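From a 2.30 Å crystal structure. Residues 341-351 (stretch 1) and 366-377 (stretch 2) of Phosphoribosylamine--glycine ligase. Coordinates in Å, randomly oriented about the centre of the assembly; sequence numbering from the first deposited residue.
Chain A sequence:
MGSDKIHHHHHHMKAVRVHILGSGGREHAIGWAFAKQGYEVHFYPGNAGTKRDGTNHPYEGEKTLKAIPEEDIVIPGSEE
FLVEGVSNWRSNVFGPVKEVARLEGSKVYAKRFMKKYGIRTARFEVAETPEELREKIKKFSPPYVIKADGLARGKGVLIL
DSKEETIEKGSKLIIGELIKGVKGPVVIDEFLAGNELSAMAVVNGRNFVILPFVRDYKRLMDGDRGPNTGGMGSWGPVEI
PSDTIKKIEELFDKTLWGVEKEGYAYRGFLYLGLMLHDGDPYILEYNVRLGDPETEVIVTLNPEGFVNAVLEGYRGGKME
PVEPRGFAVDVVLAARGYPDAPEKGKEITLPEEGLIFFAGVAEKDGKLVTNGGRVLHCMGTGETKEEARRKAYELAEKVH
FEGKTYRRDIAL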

ATOM      1  N   ALA A 341      -1.904  17.937  -8.110  1.00 53.57           N
ATOM      2  CA  ALA A 341      -1.286  19.208  -7.723  1.00 52.03           C
ATOM      3  C   ALA A 341      -1.832  19.673  -6.382  1.00 50.81           C
ATOM      4  O   ALA A 341      -2.598  20.633  -6.353  1.00 52.24           O
ATOM      5  N   PRO A 342      -1.467  19.010  -5.280  1.00 47.61           N
ATOM      6  CA  PRO A 342      -2.037  19.353  -3.967  1.00 47.17           C
ATOM      7  C   PRO A 342      -1.533  20.697  -3.518  1.00 47.04           C
ATOM      8  O   PRO A 342      -0.398  21.052  -3.840  1.00 47.92           O
ATOM      9  N   GLU A 343      -2.369  21.464  -2.828  1.00 46.58           N
ATOM     10  CA  GLU A 343      -1.920  22.735  -2.312  1.00 45.91           C
ATOM     11  C   GLU A 343      -1.451  22.529  -0.893  1.00 45.13           C
ATOM     12  O   GLU A 343      -2.053  21.804  -0.111  1.00 44.45           O
ATOM     13  N   LYS A 344      -0.344  23.180  -0.578  1.00 47.23           N
ATOM     14  CA  LYS A 344       0.318  23.038   0.709  1.00 48.01           C
ATOM     15  C   LYS A 344       0.202  24.312   1.561  1.00 45.37           C
ATOM     16  O   LYS A 344      -0.364  25.323   1.137  1.00 43.62           O
ATOM     17  N   GLY A 345       0.706  24.222   2.784  1.00 44.22           N
ATOM     18  CA  GLY A 345       0.903  25.375   3.631  1.00 44.34           C
ATOM     19  C   GLY A 345      -0.324  25.909   4.328  1.00 44.73           C
ATOM     20  O   GLY A 345      -0.252  26.972   4.948  1.00 46.18           O
ATOM     21  N   LYS A 346      -1.447  25.202   4.233  1.00 45.02           N
ATOM     22  CA  LYS A 346      -2.711  25.682   4.818  1.00 44.45           C
ATOM     23  C   LYS A 346      -2.788  25.252   6.278  1.00 43.40           C
ATOM     24  O   LYS A 346      -2.305  24.178   6.627  1.00 44.14           O
ATOM     25  N   GLU A 347      -3.391  26.079   7.131  1.00 44.36           N
ATOM     26  CA  GLU A 347      -3.321  25.859   8.587  1.00 44.72           C
ATOM     27  C   GLU A 347      -4.383  24.862   9.085  1.00 41.96           C
ATOM     28  O   GLU A 347      -5.553  24.978   8.751  1.00 41.16           O
ATOM     29  N   ILE A 348      -3.951  23.896   9.889  1.00 40.29           N
ATOM     30  CA  ILE A 348      -4.808  22.806  10.342  1.00 39.33           C
ATOM     31  C   ILE A 348      -5.248  22.972  11.784  1.00 39.88           C
ATOM     32  O   ILE A 348      -4.432  23.004  12.695  1.00 42.11           O
ATOM     33  N   THR A 349      -6.553  23.059  11.989  1.00 41.50           N
ATOM     34  CA  THR A 349      -7.128  23.042  13.328  1.00 40.44           C
ATOM     35  C   THR A 349      -7.575  21.624  13.648  1.00 40.61           C
ATOM     36  O   THR A 349      -8.228  20.960  12.846  1.00 38.13           O
ATOM     37  N   LEU A 350      -7.172  21.167  14.826  1.00 43.35           N
ATOM     38  CA  LEU A 350      -7.405  19.798  15.283  1.00 44.65           C
ATOM     39  C   LEU A 350      -8.225  19.830  16.554  1.00 45.33           C
ATOM     40  O   LEU A 350      -8.095  20.759  17.348  1.00 45.21           O
ATOM     41  N   PRO A 351      -9.074  18.832  16.755  1.00 48.10           N
ATOM     42  CA  PRO A 351      -9.788  18.681  18.028  1.00 50.63           C
ATOM     43  C   PRO A 351      -8.929  18.286  19.241  1.00 52.61           C
ATOM     44  O   PRO A 351      -7.751  17.939  19.102  1.00 52.49           O
ATOM     45  N   GLY A 366       5.150  27.898  14.230  1.00 49.38           N
ATOM     46  CA  GLY A 366       4.528  27.390  15.453  1.00 48.91           C
ATOM     47  C   GLY A 366       3.168  26.747  15.230  1.00 48.88           C
ATOM     48  O   GLY A 366       2.422  26.511  16.180  1.00 50.16           O
ATOM     49  N   LYS A 367       2.842  26.457  13.978  1.00 47.34           N
ATOM     50  CA  LYS A 367       1.530  25.947  13.637  1.00 46.91           C
ATOM     51  C   LYS A 367       1.637  24.641  12.857  1.00 46.81           C
ATOM     52  O   LYS A 367       2.697  24.254  12.372  1.00 47.12           O
ATOM     53  N   LEU A 368       0.509  23.969  12.758  1.00 45.01           N
ATOM     54  CA  LEU A 368       0.389  22.801  11.955  1.00 44.52           C
ATOM     55  C   LEU A 368      -0.126  23.279  10.584  1.00 41.78           C
ATOM     56  O   LEU A 368      -1.071  24.068  10.516  1.00 36.49           O
ATOM     57  N   VAL A 369       0.538  22.827   9.513  1.00 42.12           N
ATOM     58  CA  VAL A 369       0.196  23.202   8.136  1.00 42.32           C
ATOM     59  C   VAL A 369       0.179  21.983   7.204  1.00 43.90           C
ATOM     60  O   VAL A 369       0.873  20.988   7.468  1.00 47.64           O
ATOM     61  N   THR A 370      -0.625  22.022   6.133  1.00 42.27           N
ATOM     62  CA  THR A 370      -0.647  20.897   5.183  1.00 40.67           C
ATOM     63  C   THR A 370       0.656  20.863   4.428  1.00 39.38           C
ATOM     64  O   THR A 370       1.237  21.903   4.164  1.00 39.60           O
ATOM     65  N   ASN A 371       1.086  19.659   4.051  1.00 41.04           N
ATOM     66  CA  ASN A 371       2.370  19.460   3.395  1.00 42.71           C
ATOM     67  C   ASN A 371       2.396  18.096   2.731  1.00 44.91           C
ATOM     68  O   ASN A 371       3.226  17.252   3.034  1.00 50.18           O
ATOM     69  N   GLY A 372       1.468  17.875   1.820  1.00 45.14           N
ATOM     70  CA  GLY A 372       1.376  16.609   1.100  1.00 42.81           C
ATOM     71  C   GLY A 372      -0.037  16.429   0.609  1.00 42.22           C
ATOM     72  O   GLY A 372      -0.973  17.121   1.058  1.00 40.74           O
ATOM     73  N   GLY A 373      -0.212  15.487  -0.304  1.00 42.05           N
ATOM     74  CA  GLY A 373      -1.524  15.264  -0.916  1.00 42.26           C
ATOM     75  C   GLY A 373      -2.577  14.835   0.072  1.00 41.82           C
ATOM     76  O   GLY A 373      -3.651  15.416   0.141  1.00 42.07           O
ATOM     77  N   ARG A 374      -2.261  13.780   0.802  1.00 42.90           N
ATOM     78  CA  ARG A 374      -3.090  13.274   1.870  1.00 43.43           C
ATOM     79  C   ARG A 374      -2.533  13.821   3.173  1.00 42.50           C
ATOM     80  O   ARG A 374      -1.344  13.619   3.514  1.00 40.63           O
ATOM     81  N   VAL A 375      -3.412  14.506   3.905  1.00 42.84           N
ATOM     82  CA  VAL A 375      -3.020  15.286   5.069  1.00 41.87           C
ATOM     83  C   VAL A 375      -3.213  14.429   6.304  1.00 41.38           C
ATOM     84  O   VAL A 375      -2.244  14.090   7.020  1.00 40.75           O
ATOM     85  N   LEU A 376      -4.458  14.052   6.532  1.00 41.22           N
ATOM     86  CA  LEU A 376      -4.829  13.324   7.740  1.00 44.48           C
ATOM     87  C   LEU A 376      -5.671  12.096   7.447  1.00 44.58           C
ATOM     88  O   LEU A 376      -6.475  12.073   6.517  1.00 45.30           O
ATOM     89  N   HIS A 377      -5.539  11.124   8.342  1.00 45.02           N
ATOM     90  CA  HIS A 377      -6.408   9.994   8.406  1.00 43.67           C
ATOM     91  C   HIS A 377      -7.225  10.127   9.677  1.00 42.91           C
ATOM     92  O   HIS A 377      -6.684  10.077  10.763  1.00 42.23           O
TER

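An extended segment without regular secondary structure (stretch 1) lies against the strand 367-370 of stretch 2, joined by backbone hydrogen bonds and one bridge, Glu347 with Val369, while Ile348 and Leu350 supply an apolar core; the two stretches together bury 768 Å². Ile348 is the centre of the packing. Its CA-to-CB bond points toward stretch 2, and with chi1 m and chi2 t its CD1 reaches 4.0 Å from Leu368 CG and 3.8 Å from Val375 CG1, so that this one methyl touches both strands of stretch 2. The same CD1 lies 3.4 Å from the backbone C of Val369, and the other branch, CG2, comes within 4.1 Å of Leu376 CD1. Leu350 (m, t) also points toward stretch 2: its CD1 meets Leu368 CD2 at 3.7 Å and its CD2 meets Leu376 CD1 at 4.2 Å. Leu368 (t, p) leaves its backbone sideways and touches both Ile348 and Leu350, whereas Leu376 (m, t) points toward them from the second strand. Thr349, between the two apolar residues, points away and makes no contact.

The backbone fixes this alignment. Ile348 N donates to Leu368 O (3.0 Å), and Thr370 N donates to Lys346 O (2.8 Å), an oxygen that also receives a CA-H...O contact from Val369 CA at 3.1 Å. Thr370 is the main polar anchor: its carbonyl O accepts from Gly345 N at 2.8 Å, and its side chain, rotamer p, places OG1 3.1 Å from Lys346 N, which donates to it. Its CG2 faces the apolar side, 3.9 Å from Ile348 CD1. At Gly345 the positive phi by itself favours glycine.

Charged side chains lie at the more open margins. Glu347 starts away from stretch 2, but its extended chain (t, t) brings the carboxylate back to Lys367, forming a long salt bridge of 3.6 Å between OE1 and Lys367 NZ. Lys344 (chi1 m, chi2 t) leaves sideways and then bends nearer, bringing CE 3.5 Å from Gly372 N. Its NZ remains 3.7 Å from Asn371 OD1, close but not hydrogen-bonded. Lys346 (m, m, t, m) leads its end away from stretch 2 and makes a weak hydrogen bond from NZ to Lys344 O at 3.4 Å. Pro342 points toward stretch 2 and closes the far end, with CB 3.7 Å from Gly373 CA.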

ATOM      1  CB  ALA A 341      -1.571  20.269  -8.797  1.00 50.96           C
ATOM      2  CB  PRO A 342      -1.509  18.254  -3.041  1.00 46.66           C
ATOM      3  CG  PRO A 342      -0.275  17.733  -3.691  1.00 45.99           C
ATOM      4  CD  PRO A 342      -0.475  17.928  -5.182  1.00 48.37           C
ATOM      5  CB  GLU A 343      -2.992  23.826  -2.449  1.00 45.52           C
ATOM      6  CG  GLU A 343      -4.116  23.826  -1.432  1.00 46.32           C
ATOM      7  CD  GLU A 343      -5.170  24.891  -1.728  1.00 49.13           C
ATOM      8  OE1 GLU A 343      -5.482  25.131  -2.920  1.00 57.92           O
ATOM      9  OE2 GLU A 343      -5.703  25.495  -0.771  1.00 55.94           O
ATOM     10  CB  LYS A 344       1.786  22.708   0.455  1.00 47.66           C
ATOM     11  CG  LYS A 344       1.989  21.609  -0.580  1.00 49.87           C
ATOM     12  CD  LYS A 344       3.378  20.955  -0.425  1.00 53.22           C
ATOM     13  CE  LYS A 344       3.341  19.446  -0.697  1.00 55.93           C
ATOM     14  NZ  LYS A 344       4.558  18.734  -0.174  1.00 58.88           N
ATOM     15  CB  LYS A 346      -3.903  25.144   4.021  1.00 45.41           C
ATOM     16  CG  LYS A 346      -3.876  25.481   2.506  1.00 48.94           C
ATOM     17  CD  LYS A 346      -4.377  26.917   2.204  1.00 48.90           C
ATOM     18  CE  LYS A 346      -3.879  27.448   0.854  1.00 51.17           C
ATOM     19  NZ  LYS A 346      -2.485  28.016   0.880  1.00 52.66           N
ATOM     20  CB  GLU A 347      -3.425  27.189   9.349  1.00 45.91           C
ATOM     21  CG  GLU A 347      -3.132  27.057  10.843  1.00 45.93           C
ATOM     22  CD  GLU A 347      -3.166  28.384  11.569  1.00 47.47           C
ATOM     23  OE1 GLU A 347      -2.915  29.431  10.928  1.00 50.98           O
ATOM     24  OE2 GLU A 347      -3.435  28.377  12.790  1.00 49.74           O
ATOM     25  CB  ILE A 348      -4.069  21.454  10.204  1.00 40.68           C
ATOM     26  CG1 ILE A 348      -3.643  21.211   8.755  1.00 38.32           C
ATOM     27  CG2 ILE A 348      -4.930  20.316  10.720  1.00 37.73           C
ATOM     28  CD1 ILE A 348      -2.403  20.354   8.650  1.00 39.52           C
ATOM     29  CB  THR A 349      -8.267  24.052  13.456  1.00 39.54           C
ATOM     30  OG1 THR A 349      -7.719  25.341  13.768  1.00 33.79           O
ATOM     31  CG2 THR A 349      -9.132  23.741  14.664  1.00 44.82           C
ATOM     32  CB  LEU A 350      -6.093  19.095  15.618  1.00 43.41           C
ATOM     33  CG  LEU A 350      -5.165  18.586  14.521  1.00 43.19           C
ATOM     34  CD1 LEU A 350      -4.016  17.896  15.225  1.00 43.17           C
ATOM     35  CD2 LEU A 350      -5.845  17.639  13.511  1.00 36.11           C
ATOM     36  CB  PRO A 351     -10.793  17.563  17.721  1.00 51.98           C
ATOM     37  CG  PRO A 351     -10.225  16.840  16.571  1.00 48.87           C
ATOM     38  CD  PRO A 351      -9.502  17.837  15.762  1.00 47.40           C
ATOM     39  CB  LYS A 367       0.757  26.992  12.821  1.00 47.65           C
ATOM     40  CG  LYS A 367      -0.107  27.898  13.669  1.00 49.82           C
ATOM     41  CD  LYS A 367      -0.236  29.310  13.110  1.00 49.81           C
ATOM     42  CE  LYS A 367      -1.041  30.172  14.093  1.00 50.79           C
ATOM     43  NZ  LYS A 367      -1.487  31.484  13.531  1.00 52.93           N
ATOM     44  CB  LEU A 368      -0.562  21.833  12.662  1.00 44.02           C
ATOM     45  CG  LEU A 368      -0.592  20.376  12.222  1.00 50.73           C
ATOM     46  CD1 LEU A 368       0.819  19.799  12.013  1.00 57.49           C
ATOM     47  CD2 LEU A 368      -1.387  19.603  13.256  1.00 47.22           C
ATOM     48  CB  VAL A 369       1.170  24.280   7.581  1.00 41.42           C
ATOM     49  CG1 VAL A 369       1.343  25.426   8.591  1.00 40.94           C
ATOM     50  CG2 VAL A 369       2.507  23.696   7.241  1.00 43.91           C
ATOM     51  CB  THR A 370      -1.813  20.980   4.160  1.00 39.67           C
ATOM     52  OG1 THR A 370      -1.773  22.226   3.464  1.00 41.33           O
ATOM     53  CG2 THR A 370      -3.170  20.949   4.831  1.00 41.29           C
ATOM     54  CB  ASN A 371       3.510  19.594   4.413  1.00 42.63           C
ATOM     55  CG  ASN A 371       4.888  19.654   3.761  1.00 43.21           C
ATOM     56  OD1 ASN A 371       5.189  20.577   3.006  1.00 46.06           O
ATOM     57  ND2 ASN A 371       5.739  18.679   4.079  1.00 46.50           N
ATOM     58  CB  ARG A 374      -3.105  11.748   1.847  1.00 39.08           C
ATOM     59  CG  ARG A 374      -3.590  11.247   0.490  1.00 50.72           C
ATOM     60  CD  ARG A 374      -3.930   9.764   0.399  1.00 47.19           C
ATOM     61  NE  ARG A 374      -2.741   8.909   0.399  1.00 52.87           N
ATOM     62  CZ  ARG A 374      -2.777   7.587   0.470  1.00 47.85           C
ATOM     63  NH1 ARG A 374      -3.931   6.954   0.545  1.00 51.52           N
ATOM     64  NH2 ARG A 374      -1.660   6.906   0.476  1.00 51.99           N
ATOM     65  CB  VAL A 375      -3.829  16.618   5.127  1.00 40.06           C
ATOM     66  CG1 VAL A 375      -3.309  17.583   6.214  1.00 42.12           C
ATOM     67  CG2 VAL A 375      -3.757  17.291   3.795  1.00 40.50           C
ATOM     68  CB  LEU A 376      -5.644  14.218   8.695  1.00 44.51           C
ATOM     69  CG  LEU A 376      -4.940  15.497   9.118  1.00 50.69           C
ATOM     70  CD1 LEU A 376      -5.919  16.583   9.490  1.00 53.50           C
ATOM     71  CD2 LEU A 376      -3.995  15.231  10.274  1.00 51.91           C
ATOM     72  CB  HIS A 377      -5.550   8.757   8.372  1.00 41.43           C
ATOM     73  CG  HIS A 377      -4.679   8.711   7.165  1.00 47.10           C
ATOM     74  ND1 HIS A 377      -4.908   7.845   6.119  1.00 44.99           N
ATOM     75  CD2 HIS A 377      -3.626   9.479   6.799  1.00 50.11           C
ATOM     76  CE1 HIS A 377      -4.007   8.056   5.176  1.00 53.69           C
ATOM     77  NE2 HIS A 377      -3.213   9.038   5.567  1.00 52.69           N
TER